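Local coordinates for protein transcriptional regulator (Streptococcus thermophilus LMD-9, PDB 5JUF) that probably senses a competence peptide through its tetratricopeptide-repeat domain and activates transcription of competence genes through its helix-turn-helix domain, as an RNPP-type quorum-sensing regulator, at residues L49-Y54 against P116-L121; F88-Y91 against R96-S99; K177-K182 against I218-F223; A235-S240 against S244-V249. All coordinates share one frame; numbering follows the deposited sequence.

Contact 1: residues L49-Y54 against P116-L121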
loop_
_atom_site.group_PDB
_atom_site.type_symbol
_atom_site.label_atom_id
_atom_site.label_comp_id
_atom_site.label_asym_id
_atom_site.label_seq_id
_atom_site.Cartn_x
_atom_site.Cartn_y
_atom_site.Cartn_z
ATOM N N LEU A 49 0.357 -12.203 14.198
ATOM C CA LEU A 49 1.342 -12.378 15.259
ATOM C C LEU A 49 1.456 -11.134 16.130
ATOM O O LEU A 49 1.513 -11.231 17.359
ATOM C CB LEU A 49 2.712 -12.709 14.653
ATOM C CG LEU A 49 3.028 -14.191 14.526
ATOM C CD1 LEU A 49 4.442 -14.407 13.961
ATOM C CD2 LEU A 49 2.880 -14.827 15.897
ATOM N N ASP A 50 1.504 -9.956 15.504
ATOM C CA ASP A 50 1.664 -8.713 16.256
ATOM C C ASP A 50 0.450 -8.435 17.144
ATOM O O ASP A 50 0.601 -8.102 18.325
ATOM C CB ASP A 50 1.908 -7.547 15.297
ATOM C CG ASP A 50 3.303 -7.579 14.660
ATOM O OD1 ASP A 50 4.207 -8.280 15.170
ATOM O OD2 ASP A 50 3.493 -6.883 13.644
ATOM N N ARG A 51 -0.762 -8.559 16.595
ATOM C CA ARG A 51 -1.963 -8.346 17.415
ATOM C C ARG A 51 -2.072 -9.379 18.528
ATOM O O ARG A 51 -2.471 -9.054 19.656
ATOM C CB ARG A 51 -3.224 -8.396 16.548
ATOM C CG ARG A 51 -3.232 -7.420 15.377
ATOM C CD ARG A 51 -4.085 -6.201 15.610
ATOM N NE ARG A 51 -4.383 -5.525 14.348
ATOM C CZ ARG A 51 -3.743 -4.451 13.892
ATOM N NH1 ARG A 51 -2.780 -3.889 14.596
ATOM N NH2 ARG A 51 -4.078 -3.925 12.726
ATOM N N LEU A 52 -1.766 -10.643 18.219
ATOM C CA LEU A 52 -1.823 -11.683 19.240
ATOM C C LEU A 52 -0.824 -11.402 20.358
ATOM O O LEU A 52 -1.143 -11.564 21.544
ATOM C CB LEU A 52 -1.555 -13.055 18.610
ATOM C CG LEU A 52 -1.779 -14.272 19.519
ATOM C CD1 LEU A 52 -3.251 -14.408 19.861
ATOM C CD2 LEU A 52 -1.240 -15.574 18.902
ATOM N N SER A 53 0.393 -10.978 20.002
ATOM C CA SER A 53 1.385 -10.639 21.024
ATOM C C SER A 53 0.909 -9.486 21.904
ATOM O O SER A 53 1.073 -9.520 23.131
ATOM C CB SER A 53 2.716 -10.289 20.365
ATOM O OG SER A 53 3.639 -9.842 21.340
ATOM N N TYR A 54 0.321 -8.453 21.295
ATOM C CA TYR A 54 -0.247 -7.352 22.071
ATOM C C TYR A 54 -1.344 -7.844 23.013
ATOM O O TYR A 54 -1.374 -7.484 24.197
ATOM C CB TYR A 54 -0.801 -6.273 21.129
ATOM C CG TYR A 54 -1.514 -5.149 21.861
ATOM C CD1 TYR A 54 -0.786 -4.128 22.480
ATOM C CD2 TYR A 54 -2.910 -5.111 21.946
ATOM C CE1 TYR A 54 -1.435 -3.096 23.174
ATOM C CE2 TYR A 54 -3.564 -4.090 22.656
ATOM C CZ TYR A 54 -2.813 -3.085 23.258
ATOM O OH TYR A 54 -3.457 -2.071 23.950
ATOM N N PRO A 116 -4.428 -13.336 8.624
ATOM C CA PRO A 116 -4.964 -12.286 9.497
ATOM C C PRO A 116 -5.590 -11.163 8.685
ATOM O O PRO A 116 -5.369 -11.016 7.478
ATOM C CB PRO A 116 -3.732 -11.788 10.263
ATOM C CG PRO A 116 -2.577 -12.048 9.308
ATOM C CD PRO A 116 -2.951 -13.352 8.612
ATOM N N GLU A 117 -6.375 -10.351 9.392
ATOM C CA GLU A 117 -7.128 -9.267 8.763
ATOM C C GLU A 117 -6.236 -8.333 7.943
ATOM O O GLU A 117 -6.627 -7.886 6.863
ATOM C CB GLU A 117 -7.854 -8.484 9.858
ATOM C CG GLU A 117 -8.634 -7.281 9.398
ATOM C CD GLU A 117 -9.359 -6.621 10.563
ATOM O OE1 GLU A 117 -10.214 -7.290 11.189
ATOM O OE2 GLU A 117 -9.046 -5.449 10.868
ATOM N N GLU A 118 -5.038 -8.020 8.444
ATOM C CA GLU A 118 -4.153 -7.099 7.727
ATOM C C GLU A 118 -3.773 -7.635 6.347
ATOM O O GLU A 118 -3.692 -6.873 5.370
ATOM C CB GLU A 118 -2.888 -6.838 8.546
ATOM C CG GLU A 118 -3.146 -6.331 9.963
ATOM C CD GLU A 118 -3.107 -7.426 11.017
ATOM O OE1 GLU A 118 -3.901 -8.387 10.925
ATOM O OE2 GLU A 118 -2.281 -7.312 11.950
ATOM N N GLU A 119 -3.508 -8.939 6.250
ATOM C CA GLU A 119 -3.113 -9.502 4.961
ATOM C C GLU A 119 -4.280 -9.530 3.990
ATOM O O GLU A 119 -4.123 -9.208 2.811
ATOM C CB GLU A 119 -2.549 -10.913 5.145
ATOM C CG GLU A 119 -1.214 -10.942 5.857
ATOM C CD GLU A 119 -0.102 -10.282 5.046
ATOM O OE1 GLU A 119 -0.186 -10.303 3.801
ATOM O OE2 GLU A 119 0.843 -9.728 5.650
ATOM N N LEU A 120 -5.454 -9.949 4.458
ATOM C CA LEU A 120 -6.621 -9.936 3.585
ATOM C C LEU A 120 -6.917 -8.522 3.091
ATOM O O LEU A 120 -7.274 -8.324 1.927
ATOM C CB LEU A 120 -7.825 -10.535 4.319
ATOM C CG LEU A 120 -7.688 -12.012 4.725
ATOM C CD1 LEU A 120 -8.802 -12.471 5.687
ATOM C CD2 LEU A 120 -7.669 -12.898 3.498
ATOM N N LEU A 121 -6.756 -7.520 3.954
ATOM C CA LEU A 121 -7.017 -6.152 3.519
ATOM C C LEU A 121 -6.024 -5.720 2.437
ATOM O O LEU A 121 -6.405 -5.070 1.451
ATOM C CB LEU A 121 -6.959 -5.230 4.733
ATOM C CG LEU A 121 -7.486 -3.796 4.652
ATOM C CD1 LEU A 121 -6.368 -2.884 4.331
ATOM C CD2 LEU A 121 -8.674 -3.587 3.710
HETATM O O HOH W 1 -6.130 -5.413 11.533
#
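R51 and E118 meet face to face, the guanidinium and the carboxylate lying flat over one another with their planes only 7° apart. The two side chains reach in from opposite directions, and E118 OE2 sits 3.5 Å above the guanidinium plane of R51, displaced toward its rim. At 3.7 Å from R51 NE to E118 OE2 the salt bridge is long, and because the oxygen is well out of the plane no N-H points at it: the attraction is one of charge alone. The same oxygen also rests against the aliphatic part of the arginine, with E118 OE2 3.6 Å from R51 CG. A bend at chi2 in each chain, -103° in R51 and 97° in E118, lays the flat ends over each other. E118 OE2 has a more direct partner in S48 OG, to which it is hydrogen-bonded. This stacked pair is the close-packed part of the contact. Beside it no direct bond crosses, and a water in the guanidinium plane links the segments instead, accepting from R51 NH2 at 2.8 Å and donating to E117 OE2 at 3.0 Å. E117 OE1 in turn forms a salt bridge with R39 and a hydrogen bond with S45. The contact thus joins helix 49-59 of the helix-turn-helix region to the start of helix 117-130 in the tetratricopeptide region, with R51 also packing on helices 34-41 and 139-152.

Contact 2: residues F88-Y91 against R96-S99. With SO4 (sulfate ion), chain B.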
loop_
_atom_site.group_PDB
_atom_site.type_symbol
_atom_site.label_atom_id
_atom_site.label_comp_id
_atom_site.label_asym_id
_atom_site.label_seq_id
_atom_site.Cartn_x
_atom_site.Cartn_y
_atom_site.Cartn_z
ATOM N N PHE A 88 4.694 -8.462 -10.163
ATOM C CA PHE A 88 4.129 -8.680 -11.488
ATOM C C PHE A 88 3.616 -7.356 -12.058
ATOM O O PHE A 88 2.551 -6.879 -11.656
ATOM C CB PHE A 88 3.000 -9.709 -11.437
ATOM C CG PHE A 88 2.410 -10.024 -12.795
ATOM C CD1 PHE A 88 3.101 -10.807 -13.703
ATOM C CD2 PHE A 88 1.180 -9.520 -13.163
ATOM C CE1 PHE A 88 2.560 -11.092 -14.957
ATOM C CE2 PHE A 88 0.637 -9.802 -14.409
ATOM C CZ PHE A 88 1.326 -10.588 -15.302
ATOM N N PRO A 89 4.338 -6.726 -12.982
ATOM C CA PRO A 89 3.902 -5.420 -13.481
ATOM C C PRO A 89 2.840 -5.565 -14.560
ATOM O O PRO A 89 2.945 -6.402 -15.459
ATOM C CB PRO A 89 5.194 -4.817 -14.046
ATOM C CG PRO A 89 5.955 -6.010 -14.535
ATOM C CD PRO A 89 5.604 -7.157 -13.601
ATOM N N THR A 90 1.809 -4.730 -14.467
ATOM C CA THR A 90 0.755 -4.756 -15.475
ATOM C C THR A 90 1.119 -3.944 -16.702
ATOM O O THR A 90 0.674 -4.278 -17.802
ATOM C CB THR A 90 -0.545 -4.199 -14.913
ATOM O OG1 THR A 90 -0.388 -2.793 -14.693
ATOM C CG2 THR A 90 -0.906 -4.888 -13.610
ATOM N N TYR A 91 1.895 -2.868 -16.529
ATOM C CA TYR A 91 2.208 -1.933 -17.612
ATOM C C TYR A 91 0.943 -1.359 -18.241
ATOM O O TYR A 91 0.927 -1.036 -19.431
ATOM C CB TYR A 91 3.066 -2.585 -18.696
ATOM C CG TYR A 91 4.375 -3.154 -18.216
ATOM C CD1 TYR A 91 5.335 -2.345 -17.613
ATOM C CD2 TYR A 91 4.671 -4.493 -18.401
ATOM C CE1 TYR A 91 6.551 -2.867 -17.191
ATOM C CE2 TYR A 91 5.880 -5.022 -17.984
ATOM C CZ TYR A 91 6.812 -4.210 -17.378
ATOM O OH TYR A 91 8.011 -4.758 -16.968
ATOM N N ARG A 96 -2.772 -8.110 -18.743
ATOM C CA ARG A 96 -1.954 -8.326 -17.553
ATOM C C ARG A 96 -2.659 -7.852 -16.285
ATOM O O ARG A 96 -2.446 -8.423 -15.207
ATOM C CB ARG A 96 -0.599 -7.630 -17.720
ATOM C CG ARG A 96 0.239 -8.193 -18.903
ATOM C CD ARG A 96 1.561 -7.444 -19.100
ATOM N NE ARG A 96 2.421 -7.552 -17.928
ATOM C CZ ARG A 96 3.273 -8.550 -17.719
ATOM N NH1 ARG A 96 3.386 -9.525 -18.613
ATOM N NH2 ARG A 96 4.012 -8.573 -16.618
ATOM N N ILE A 97 -3.490 -6.812 -16.380
ATOM C CA ILE A 97 -4.302 -6.427 -15.229
ATOM C C ILE A 97 -5.219 -7.573 -14.832
ATOM O O ILE A 97 -5.368 -7.895 -13.643
ATOM C CB ILE A 97 -5.107 -5.152 -15.536
ATOM C CG1 ILE A 97 -4.168 -3.962 -15.725
ATOM C CG2 ILE A 97 -6.130 -4.873 -14.425
ATOM C CD1 ILE A 97 -4.887 -2.704 -16.202
ATOM N N LYS A 98 -5.857 -8.201 -15.822
ATOM C CA LYS A 98 -6.765 -9.307 -15.540
ATOM C C LYS A 98 -6.017 -10.501 -14.953
ATOM O O LYS A 98 -6.516 -11.153 -14.025
ATOM C CB LYS A 98 -7.511 -9.699 -16.818
ATOM C CG LYS A 98 -8.519 -10.833 -16.664
ATOM C CD LYS A 98 -9.638 -10.457 -15.689
ATOM C CE LYS A 98 -10.653 -11.588 -15.511
ATOM N NZ LYS A 98 -11.822 -11.168 -14.689
ATOM N N SER A 99 -4.832 -10.814 -15.490
ATOM C CA SER A 99 -4.029 -11.900 -14.929
ATOM C C SER A 99 -3.660 -11.628 -13.478
ATOM O O SER A 99 -3.713 -12.532 -12.637
ATOM C CB SER A 99 -2.761 -12.115 -15.756
ATOM O OG SER A 99 -3.077 -12.756 -16.965
HETATM S S SO4 B . 0.960 -2.352 -11.402
HETATM O O1 SO4 B . 0.397 -1.783 -12.625
HETATM O O2 SO4 B . 1.389 -1.259 -10.535
HETATM O O3 SO4 B . -0.046 -3.169 -10.725
HETATM O O4 SO4 B . 2.109 -3.191 -11.743
#
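R96 grips the carbonyl oxygen of P89 side-on with two nitrogens, NE to P89 O at 2.8 Å and NH2 to P89 O at 2.7 Å. Both donors lie in the carbonyl plane and the oxygen lies in the guanidinium plane, but the two N-H bonds are bent because they share one acceptor. With its edge held in this way, the guanidinium lies flat on the F88 ring, a cation-pi stack with centres 4.3 Å apart and planes at 24°. R96 NH2 comes closest, 3.3 Å from F88 CE1, toward the rim of the ring. The CD2-CE2 side of Y91 lies over the opposite face, its ring tilted 36° from the guanidinium, so it adds packing and not a second stack. The turn in the arginine chain at chi3 (61°) brings its head back over the loop. One step outward, T90 CB packs on I97 CG1 at 3.7 Å. T90 N donates to O4 of a sulfate ion at 3.1 Å; the ion probably comes from the crystallisation liquor. K100 binds both the sulfate and the carbonyl oxygen of F88. The contact folds the connection after helix 76-86 back onto the first turns of helix 94-111, and P89 and Y91 reach on to Y245, just ahead of helix 246-260.

Contact 3: residues K177-K182 against I218-F223. With SO4 (sulfate ion), chain E.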
loop_
_atom_site.group_PDB
_atom_site.type_symbol
_atom_site.label_atom_id
_atom_site.label_comp_id
_atom_site.label_asym_id
_atom_site.label_seq_id
_atom_site.Cartn_x
_atom_site.Cartn_y
_atom_site.Cartn_z
ATOM N N LYS A 177 -11.063 17.348 -5.163
ATOM C CA LYS A 177 -10.674 18.739 -4.937
ATOM C C LYS A 177 -10.496 19.035 -3.454
ATOM O O LYS A 177 -9.624 19.823 -3.073
ATOM C CB LYS A 177 -11.721 19.689 -5.522
ATOM C CG LYS A 177 -12.246 19.323 -6.897
ATOM C CD LYS A 177 -13.495 20.142 -7.206
ATOM C CE LYS A 177 -14.160 19.711 -8.504
ATOM N NZ LYS A 177 -15.361 20.542 -8.795
ATOM N N GLN A 178 -11.321 18.430 -2.605
ATOM C CA GLN A 178 -11.279 18.663 -1.169
ATOM C C GLN A 178 -10.507 17.545 -0.490
ATOM O O GLN A 178 -10.839 16.366 -0.654
ATOM C CB GLN A 178 -12.689 18.753 -0.585
ATOM C CG GLN A 178 -13.514 19.891 -1.133
ATOM C CD GLN A 178 -14.978 19.759 -0.765
ATOM O OE1 GLN A 178 -15.320 19.291 0.322
ATOM N NE2 GLN A 178 -15.852 20.159 -1.679
ATOM N N TYR A 179 -9.488 17.919 0.281
ATOM C CA TYR A 179 -8.686 16.957 1.018
ATOM C C TYR A 179 -7.997 17.678 2.169
ATOM O O TYR A 179 -7.777 18.892 2.122
ATOM C CB TYR A 179 -7.664 16.280 0.105
ATOM C CG TYR A 179 -6.572 17.205 -0.389
ATOM C CD1 TYR A 179 -6.829 18.151 -1.373
ATOM C CD2 TYR A 179 -5.281 17.128 0.124
ATOM C CE1 TYR A 179 -5.839 19.000 -1.829
ATOM C CE2 TYR A 179 -4.279 17.974 -0.331
ATOM C CZ TYR A 179 -4.573 18.911 -1.309
ATOM O OH TYR A 179 -3.598 19.761 -1.769
ATOM N N ASP A 180 -7.679 16.916 3.207
ATOM C CA ASP A 180 -6.965 17.426 4.373
ATOM C C ASP A 180 -5.504 17.614 3.977
ATOM O O ASP A 180 -4.759 16.644 3.849
ATOM C CB ASP A 180 -7.124 16.443 5.531
ATOM C CG ASP A 180 -6.553 16.957 6.841
ATOM O OD1 ASP A 180 -5.512 17.642 6.830
ATOM O OD2 ASP A 180 -7.147 16.655 7.897
ATOM N N LYS A 181 -5.085 18.866 3.775
ATOM C CA LYS A 181 -3.741 19.105 3.255
ATOM C C LYS A 181 -2.671 18.780 4.289
ATOM O O LYS A 181 -1.583 18.324 3.932
ATOM C CB LYS A 181 -3.599 20.557 2.793
ATOM C CG LYS A 181 -4.662 21.020 1.814
ATOM C CD LYS A 181 -4.563 22.527 1.607
ATOM C CE LYS A 181 -5.493 23.011 0.513
ATOM N NZ LYS A 181 -5.278 24.458 0.225
ATOM N N LYS A 182 -2.952 19.029 5.574
ATOM C CA LYS A 182 -1.965 18.750 6.615
ATOM C C LYS A 182 -1.704 17.252 6.759
ATOM O O LYS A 182 -0.554 16.834 6.928
ATOM C CB LYS A 182 -2.419 19.342 7.948
ATOM C CG LYS A 182 -2.375 20.865 7.992
ATOM C CD LYS A 182 -2.522 21.399 9.406
ATOM C CE LYS A 182 -2.384 22.918 9.432
ATOM N NZ LYS A 182 -2.517 23.481 10.807
ATOM N N ILE A 218 0.949 17.313 -8.844
ATOM C CA ILE A 218 0.600 17.937 -10.117
ATOM C C ILE A 218 -0.874 18.326 -10.127
ATOM O O ILE A 218 -1.231 19.469 -10.423
ATOM C CB ILE A 218 0.953 16.993 -11.285
ATOM C CG1 ILE A 218 2.476 16.855 -11.421
ATOM C CG2 ILE A 218 0.380 17.518 -12.613
ATOM C CD1 ILE A 218 2.898 15.754 -12.379
ATOM N N PHE A 219 -1.753 17.385 -9.771
ATOM C CA PHE A 219 -3.190 17.670 -9.727
ATOM C C PHE A 219 -3.512 18.861 -8.819
ATOM O O PHE A 219 -4.307 19.736 -9.188
ATOM C CB PHE A 219 -3.940 16.411 -9.276
ATOM C CG PHE A 219 -5.427 16.586 -9.192
ATOM C CD1 PHE A 219 -6.173 16.832 -10.332
ATOM C CD2 PHE A 219 -6.082 16.486 -7.974
ATOM C CE1 PHE A 219 -7.547 17.003 -10.259
ATOM C CE2 PHE A 219 -7.458 16.653 -7.893
ATOM C CZ PHE A 219 -8.192 16.916 -9.042
ATOM N N HIS A 220 -2.907 18.925 -7.634
ATOM C CA HIS A 220 -3.184 20.018 -6.702
ATOM C C HIS A 220 -2.325 21.250 -6.944
ATOM O O HIS A 220 -2.426 22.210 -6.174
ATOM C CB HIS A 220 -2.972 19.565 -5.255
ATOM C CG HIS A 220 -3.846 18.427 -4.838
ATOM N ND1 HIS A 220 -3.435 17.466 -3.938
ATOM C CD2 HIS A 220 -5.116 18.106 -5.179
ATOM C CE1 HIS A 220 -4.412 16.596 -3.750
ATOM N NE2 HIS A 220 -5.441 16.960 -4.494
ATOM N N ASN A 221 -1.473 21.232 -7.967
ATOM C CA ASN A 221 -0.531 22.315 -8.258
ATOM C C ASN A 221 0.275 22.708 -7.021
ATOM O O ASN A 221 0.435 23.887 -6.701
ATOM C CB ASN A 221 -1.254 23.532 -8.840
ATOM C CG ASN A 221 -0.300 24.503 -9.503
ATOM O OD1 ASN A 221 0.422 24.136 -10.430
ATOM N ND2 ASN A 221 -0.289 25.749 -9.034
ATOM N N SER A 222 0.790 21.698 -6.322
ATOM C CA SER A 222 1.535 21.874 -5.076
ATOM C C SER A 222 2.885 21.181 -5.242
ATOM O O SER A 222 2.979 19.960 -5.085
ATOM C CB SER A 222 0.749 21.297 -3.895
ATOM O OG SER A 222 1.510 21.317 -2.699
ATOM N N PHE A 223 3.933 21.951 -5.542
ATOM C CA PHE A 223 5.209 21.377 -5.946
ATOM C C PHE A 223 6.292 21.450 -4.876
ATOM O O PHE A 223 7.462 21.186 -5.179
ATOM C CB PHE A 223 5.691 22.045 -7.232
ATOM C CG PHE A 223 4.913 21.630 -8.436
ATOM C CD1 PHE A 223 5.220 20.449 -9.099
ATOM C CD2 PHE A 223 3.856 22.399 -8.895
ATOM C CE1 PHE A 223 4.491 20.049 -10.213
ATOM C CE2 PHE A 223 3.128 22.014 -10.010
ATOM C CZ PHE A 223 3.446 20.839 -10.673
HETATM S S SO4 E . -14.613 16.915 -4.288
HETATM O O1 SO4 E . -15.045 17.713 -5.430
HETATM O O2 SO4 E . -13.250 16.486 -4.529
HETATM O O3 SO4 E . -15.488 15.756 -4.130
HETATM O O4 SO4 E . -14.634 17.707 -3.065
#
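Two inter-helix connections of the tetratricopeptide region meet here, the one leading into helix 181-192 and the one leaving helix 200-219, and they are joined by an offset aromatic stack. The Y179 and H220 rings approach from opposite directions and lie almost parallel, with centroids 3.8 Å apart and planes at 9°. Y179 CE1 sits over the centre of the H220 imidazole, 3.3 Å above its plane, whereas H220 CE1 lies toward the rim of the tyrosine ring. The phenol end therefore extends past the centre of the imidazole toward its root, bringing Y179 OH to 3.4 Å from H220 CG. Y179 takes the less common first torsion, with CG between the backbone N and the carbonyl carbon (chi1 68°), which turns the ring across to the histidine. In this all-helical, tetratricopeptide-type array the stack ties the residues just before helix 181-192 to the C-terminal end of helix 200-219. Each helix end beside the stack is capped in its own way. D180 is the N-cap of helix 181-192, its OD1 accepting from the backbone N of L183. N221, with positive phi, closes helix 200-219 in a Schellman motif, which includes the bond from N221 N to I218 O at 3.0 Å. Beyond the stack, K177 and Q178 border a sulfate ion, probably from the crystallisation liquor, toward which Q178 N makes weak bonds. Farther along, the buried F223 meets the rings of F226 and H260 and packs on Y256 and L259 of helix 246-260.

Contact 4: residues A235-S240 against S244-V249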
loop_
_atom_site.group_PDB
_atom_site.type_symbol
_atom_site.label_atom_id
_atom_site.label_comp_id
_atom_site.label_asym_id
_atom_site.label_seq_id
_atom_site.Cartn_x
_atom_site.Cartn_y
_atom_site.Cartn_z
ATOM N N ALA A 235 16.208 6.851 -6.887
ATOM C CA ALA A 235 17.014 6.008 -6.010
ATOM C C ALA A 235 16.416 4.609 -5.878
ATOM O O ALA A 235 17.150 3.615 -5.876
ATOM C CB ALA A 235 17.147 6.663 -4.633
ATOM N N VAL A 236 15.090 4.513 -5.751
ATOM C CA VAL A 236 14.428 3.211 -5.765
ATOM C C VAL A 236 14.713 2.483 -7.073
ATOM O O VAL A 236 15.028 1.286 -7.079
ATOM C CB VAL A 236 12.911 3.361 -5.530
ATOM C CG1 VAL A 236 12.204 2.031 -5.744
ATOM C CG2 VAL A 236 12.626 3.870 -4.120
ATOM N N ILE A 237 14.579 3.183 -8.205
ATOM C CA ILE A 237 14.850 2.544 -9.493
ATOM C C ILE A 237 16.254 1.967 -9.511
ATOM O O ILE A 237 16.477 0.856 -10.008
ATOM C CB ILE A 237 14.635 3.533 -10.658
ATOM C CG1 ILE A 237 13.137 3.770 -10.874
ATOM C CG2 ILE A 237 15.323 3.026 -11.944
ATOM C CD1 ILE A 237 12.859 4.906 -11.815
ATOM N N GLU A 238 17.226 2.708 -8.966
ATOM C CA GLU A 238 18.603 2.225 -8.987
ATOM C C GLU A 238 18.787 1.038 -8.046
ATOM O O GLU A 238 19.485 0.075 -8.384
ATOM C CB GLU A 238 19.567 3.363 -8.626
ATOM C CG GLU A 238 21.042 2.992 -8.684
ATOM C CD GLU A 238 21.564 2.869 -10.109
ATOM O OE1 GLU A 238 20.836 3.252 -11.052
ATOM O OE2 GLU A 238 22.704 2.390 -10.285
ATOM N N LYS A 239 18.174 1.080 -6.863
ATOM C CA LYS A 239 18.391 0.004 -5.899
ATOM C C LYS A 239 17.792 -1.311 -6.385
ATOM O O LYS A 239 18.399 -2.374 -6.214
ATOM C CB LYS A 239 17.814 0.374 -4.537
ATOM C CG LYS A 239 18.741 1.218 -3.676
ATOM C CD LYS A 239 20.021 0.467 -3.311
ATOM C CE LYS A 239 19.755 -0.673 -2.334
ATOM N NZ LYS A 239 21.010 -1.076 -1.607
ATOM N N SER A 240 16.615 -1.261 -7.004
ATOM C CA SER A 240 15.921 -2.465 -7.449
ATOM C C SER A 240 15.976 -2.669 -8.961
ATOM O O SER A 240 15.285 -3.554 -9.476
ATOM C CB SER A 240 14.463 -2.435 -6.974
ATOM O OG SER A 240 14.408 -2.600 -5.567
ATOM N N SER A 244 12.433 -0.064 -16.479
ATOM C CA SER A 244 11.304 0.267 -17.346
ATOM C C SER A 244 10.452 1.400 -16.773
ATOM O O SER A 244 9.653 1.991 -17.510
ATOM C CB SER A 244 10.440 -0.973 -17.598
ATOM O OG SER A 244 9.794 -1.378 -16.407
ATOM N N TYR A 245 10.619 1.729 -15.491
ATOM C CA TYR A 245 9.882 2.827 -14.872
ATOM C C TYR A 245 10.641 4.141 -14.922
ATOM O O TYR A 245 10.083 5.179 -14.552
ATOM C CB TYR A 245 9.552 2.493 -13.414
ATOM C CG TYR A 245 8.571 1.345 -13.272
ATOM C CD1 TYR A 245 7.787 0.937 -14.353
ATOM C CD2 TYR A 245 8.430 0.661 -12.065
ATOM C CE1 TYR A 245 6.894 -0.114 -14.241
ATOM C CE2 TYR A 245 7.537 -0.393 -11.942
ATOM C CZ TYR A 245 6.772 -0.777 -13.037
ATOM O OH TYR A 245 5.876 -1.821 -12.931
ATOM N N LYS A 246 11.893 4.119 -15.361
ATOM C CA LYS A 246 12.667 5.354 -15.373
ATOM C C LYS A 246 12.112 6.394 -16.332
ATOM O O LYS A 246 12.106 7.581 -15.961
ATOM C CB LYS A 246 14.137 5.052 -15.685
ATOM C CG LYS A 246 15.091 6.176 -15.323
ATOM C CD LYS A 246 16.526 5.659 -15.206
ATOM C CE LYS A 246 17.461 6.703 -14.588
ATOM N NZ LYS A 246 18.899 6.422 -14.960
ATOM N N PRO A 247 11.661 6.057 -17.554
ATOM C CA PRO A 247 11.095 7.117 -18.404
ATOM C C PRO A 247 9.969 7.874 -17.722
ATOM O O PRO A 247 9.898 9.098 -17.877
ATOM C CB PRO A 247 10.624 6.353 -19.656
ATOM C CG PRO A 247 11.556 5.183 -19.753
ATOM C CD PRO A 247 11.744 4.770 -18.287
ATOM N N SER A 248 9.120 7.197 -16.931
ATOM C CA SER A 248 8.014 7.891 -16.271
ATOM C C SER A 248 8.524 8.919 -15.270
ATOM O O SER A 248 7.866 9.938 -15.042
ATOM C CB SER A 248 7.065 6.888 -15.591
ATOM O OG SER A 248 7.641 6.294 -14.430
ATOM N N VAL A 249 9.705 8.695 -14.697
ATOM C CA VAL A 249 10.270 9.664 -13.768
ATOM C C VAL A 249 10.817 10.871 -14.512
ATOM O O VAL A 249 10.656 12.009 -14.061
ATOM C CB VAL A 249 11.341 8.996 -12.892
ATOM C CG1 VAL A 249 11.924 10.002 -11.891
ATOM C CG2 VAL A 249 10.734 7.800 -12.156
#
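The backbones of segment 235-240, the last turns of helix 226-240, and segment 244-249 come nearest at I237 and K246, whose CA atoms are 6.9 Å apart, and no hydrogen bond crosses between them. I237 points toward the other segment, and its CD1 makes every close contact across: 3.6 Å to K246 CA, 3.6 Å to V249 CG2 and 3.9 Å to Y245 C. Its nearly extended chi2 (169°) carries the methyl far enough to lie against the backbone as well as between side chains. V249 runs antiparallel alongside the isoleucine, touching it through CG2, while K246 contributes CA and CB. The lysine's own chain runs on, extended, toward the E238 side, where E238 OE1 is hydrogen-bonded to Y243 OH. Y245 approaches I237 with its CB only; its ring turns off to meet the ring of F207 on helix 200-219, the planes nearly parallel. The receiving turn is held by S248, whose OG donates to Y245 O at 2.7 Å. The two helices run antiparallel, as neighbours in tetratricopeptide-type arrays do, and this apolar contact lies by the turn that connects them. Helices 226-240 and 246-260 meet here beside helix 200-219, where F207 also touches I237, while P247 and K246 face helix 264-280 through F277.

Overall arrangement
Contact 4 alone includes buried touching residues and is partly buried; it is apolar and built around one isoleucine methyl, whereas contacts 1, 2 and 3 lie at the surface and rely on charge, hydrogen bonds or stacked flat groups. Contact 1 alone joins the helix-turn-helix region to the tetratricopeptide region; the other three lie within the latter. Stacking takes a different form in each surface contact: guanidinium on carboxylate in 1, guanidinium on phenyl in 2, phenol on imidazole in 3. Contacts 2 and 4 touch, P89 CB lying 3.3 Å from Y245 OH. Contacts 3 and 4 involve successive helices, 200-219 and 226-240, yet remain about 8 Å apart at their nearest atoms.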